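Local coordinates for YncI copper-binding domain-containing protein (Nocardia farcinica, PDB 3ESM) that is uncharacterized but probably binds copper through a domain with an immunoglobulin-like fold, the part present in this chain, at residues A31-T37 with A105-D111. The protein carries 2 engineered substitutions. Numbering follows the deposited sequence.
Sequences AATTAMT and AEQTYSD. Engineered in segment 31-37: Met36 (natural residue Leu).
Thr37 and Glu106 form a hydrogen-bonded antiparallel pair, each backbone N reaching the other's O, and the axes of 33-37 and 105-109 come within 4.6 Å, until the register slips where Thr34 and Ala35 both face Thr108. Thr108 O serves both amides there: a firm bond of 2.8 Å from Thr34 N and a weak one from Ala35 N. At the bulge a water links Thr34 OG1 to Tyr109 O; beyond it, Ser110 OG takes a nearly straight bond of 2.9 Å from Ala32 N. On the face shared by Thr33, Met36, Gln107 and Tyr109, the Gln107 chain is extended, with CG opposite the backbone N (chi1 -179°), and carries NE2 to Thr33 OG1 at 2.8 Å, the hydroxyl lying in the amide plane. Pro25 O and Trp117 NE1 also bind this amide, restricting its rotation. The engineered Met36 bends back, laying CE 3.4 Å from Gln107 CG. Thr33 OG1 sits over the rim of one face of the Tyr109 ring, whose OH bonds to Glu27 N. The arrangement is a classic beta bulge between neighbouring strands of an immunoglobulin-like fold.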
loop_
_atom_site.group_PDB
_atom_site.type_symbol
_atom_site.label_atom_id
_atom_site.label_comp_id
_atom_site.label_asym_id
_atom_site.label_seq_id
_atom_site.Cartn_x
_atom_site.Cartn_y
_atom_site.Cartn_z
ATOM N N ALA A 31 1.257 8.627 -13.171
ATOM C CA ALA A 31 0.856 7.434 -12.397
ATOM C C ALA A 31 -0.522 7.667 -11.761
ATOM O O ALA A 31 -0.915 8.819 -11.520
ATOM C CB ALA A 31 1.882 7.178 -11.330
ATOM N N ALA A 32 -1.249 6.575 -11.488
ATOM C CA ALA A 32 -2.623 6.664 -10.990
ATOM C C ALA A 32 -2.676 6.132 -9.561
ATOM O O ALA A 32 -1.817 5.345 -9.181
ATOM C CB ALA A 32 -3.524 5.816 -11.872
ATOM N N THR A 33 -3.643 6.576 -8.772
ATOM C CA THR A 33 -3.784 6.032 -7.425
ATOM C C THR A 33 -4.488 4.669 -7.530
ATOM O O THR A 33 -5.612 4.589 -8.048
ATOM C CB THR A 33 -4.631 6.927 -6.529
ATOM O OG1 THR A 33 -3.960 8.186 -6.382
ATOM C CG2 THR A 33 -4.808 6.265 -5.146
ATOM N N THR A 34 -3.845 3.649 -6.966
ATOM C CA THR A 34 -4.375 2.260 -7.016
ATOM C C THR A 34 -4.734 1.643 -5.674
ATOM O O THR A 34 -5.427 0.612 -5.620
ATOM C CB THR A 34 -3.405 1.312 -7.723
ATOM O OG1 THR A 34 -2.151 1.295 -7.013
ATOM C CG2 THR A 34 -3.208 1.785 -9.177
ATOM N N ALA A 35 -4.335 2.289 -4.585
ATOM C CA ALA A 35 -4.802 1.830 -3.258
ATOM C C ALA A 35 -4.678 2.973 -2.266
ATOM O O ALA A 35 -3.873 3.902 -2.447
ATOM C CB ALA A 35 -3.980 0.669 -2.782
ATOM N N MET A 36 -5.473 2.882 -1.225
ATOM C CA MET A 36 -5.397 3.857 -0.135
ATOM C C MET A 36 -5.562 3.106 1.164
ATOM O O MET A 36 -6.543 2.373 1.315
ATOM C CB MET A 36 -6.536 4.869 -0.295
ATOM C CG MET A 36 -6.663 5.882 0.829
ATOM S SD MET A 36 -5.342 7.149 0.785
ATOM C CE MET A 36 -5.042 7.196 -0.916
ATOM N N THR A 37 -4.655 3.330 2.118
ATOM C CA THR A 37 -4.798 2.715 3.426
ATOM C C THR A 37 -4.944 3.836 4.442
ATOM O O THR A 37 -4.134 4.742 4.428
ATOM C CB THR A 37 -3.565 1.833 3.758
ATOM O OG1 THR A 37 -3.678 0.600 2.988
ATOM C CG2 THR A 37 -3.559 1.462 5.224
ATOM N N ALA A 105 -2.509 8.352 6.540
ATOM C CA ALA A 105 -2.904 7.547 5.368
ATOM C C ALA A 105 -1.693 7.226 4.508
ATOM O O ALA A 105 -0.661 7.915 4.581
ATOM C CB ALA A 105 -3.933 8.260 4.571
ATOM N N GLU A 106 -1.813 6.170 3.701
ATOM C CA GLU A 106 -0.744 5.792 2.771
ATOM C C GLU A 106 -1.360 5.546 1.408
ATOM O O GLU A 106 -2.287 4.737 1.295
ATOM C CB GLU A 106 -0.043 4.554 3.250
ATOM C CG GLU A 106 0.559 4.741 4.632
ATOM C CD GLU A 106 1.864 5.525 4.574
ATOM O OE1 GLU A 106 2.535 5.515 3.518
ATOM O OE2 GLU A 106 2.217 6.125 5.617
ATOM N N GLN A 107 -0.878 6.290 0.405
ATOM C CA GLN A 107 -1.494 6.295 -0.943
ATOM C C GLN A 107 -0.567 5.601 -1.923
ATOM O O GLN A 107 0.554 6.051 -2.132
ATOM C CB GLN A 107 -1.693 7.756 -1.385
ATOM C CG GLN A 107 -2.342 7.952 -2.760
ATOM C CD GLN A 107 -2.346 9.442 -3.158
ATOM O OE1 GLN A 107 -1.872 10.275 -2.384
ATOM N NE2 GLN A 107 -2.894 9.771 -4.333
ATOM N N THR A 108 -1.034 4.533 -2.577
ATOM C CA THR A 108 -0.199 3.803 -3.497
ATOM C C THR A 108 -0.488 4.232 -4.921
ATOM O O THR A 108 -1.676 4.342 -5.302
ATOM C CB THR A 108 -0.489 2.275 -3.398
ATOM O OG1 THR A 108 -0.144 1.779 -2.083
ATOM C CG2 THR A 108 0.295 1.524 -4.449
ATOM N N TYR A 109 0.589 4.413 -5.703
ATOM C CA TYR A 109 0.483 4.751 -7.129
ATOM C C TYR A 109 0.859 3.590 -8.008
ATOM O O TYR A 109 1.596 2.698 -7.581
ATOM C CB TYR A 109 1.417 5.902 -7.453
ATOM C CG TYR A 109 0.877 7.242 -7.014
ATOM C CD1 TYR A 109 0.267 8.086 -7.931
ATOM C CD2 TYR A 109 1.019 7.680 -5.701
ATOM C CE1 TYR A 109 -0.185 9.316 -7.568
ATOM C CE2 TYR A 109 0.578 8.942 -5.328
ATOM C CZ TYR A 109 -0.028 9.751 -6.274
ATOM O OH TYR A 109 -0.502 11.014 -5.955
ATOM N N SER A 110 0.336 3.608 -9.235
ATOM C CA SER A 110 0.573 2.534 -10.180
ATOM C C SER A 110 2.036 2.275 -10.503
ATOM O O SER A 110 2.384 1.175 -10.976
ATOM C CB SER A 110 -0.164 2.853 -11.459
ATOM O OG SER A 110 0.225 4.122 -11.951
ATOM N N ASP A 111 2.882 3.284 -10.323
ATOM C CA ASP A 111 4.329 3.120 -10.609
ATOM C C ASP A 111 5.126 2.538 -9.441
ATOM O O ASP A 111 6.380 2.464 -9.487
ATOM C CB ASP A 111 4.954 4.455 -11.053
ATOM C CG ASP A 111 4.901 5.516 -9.983
ATOM O OD1 ASP A 111 4.507 5.208 -8.833
ATOM O OD2 ASP A 111 5.233 6.699 -10.310
HETATM O O HOH W 1 0.231 0.177 -7.606
#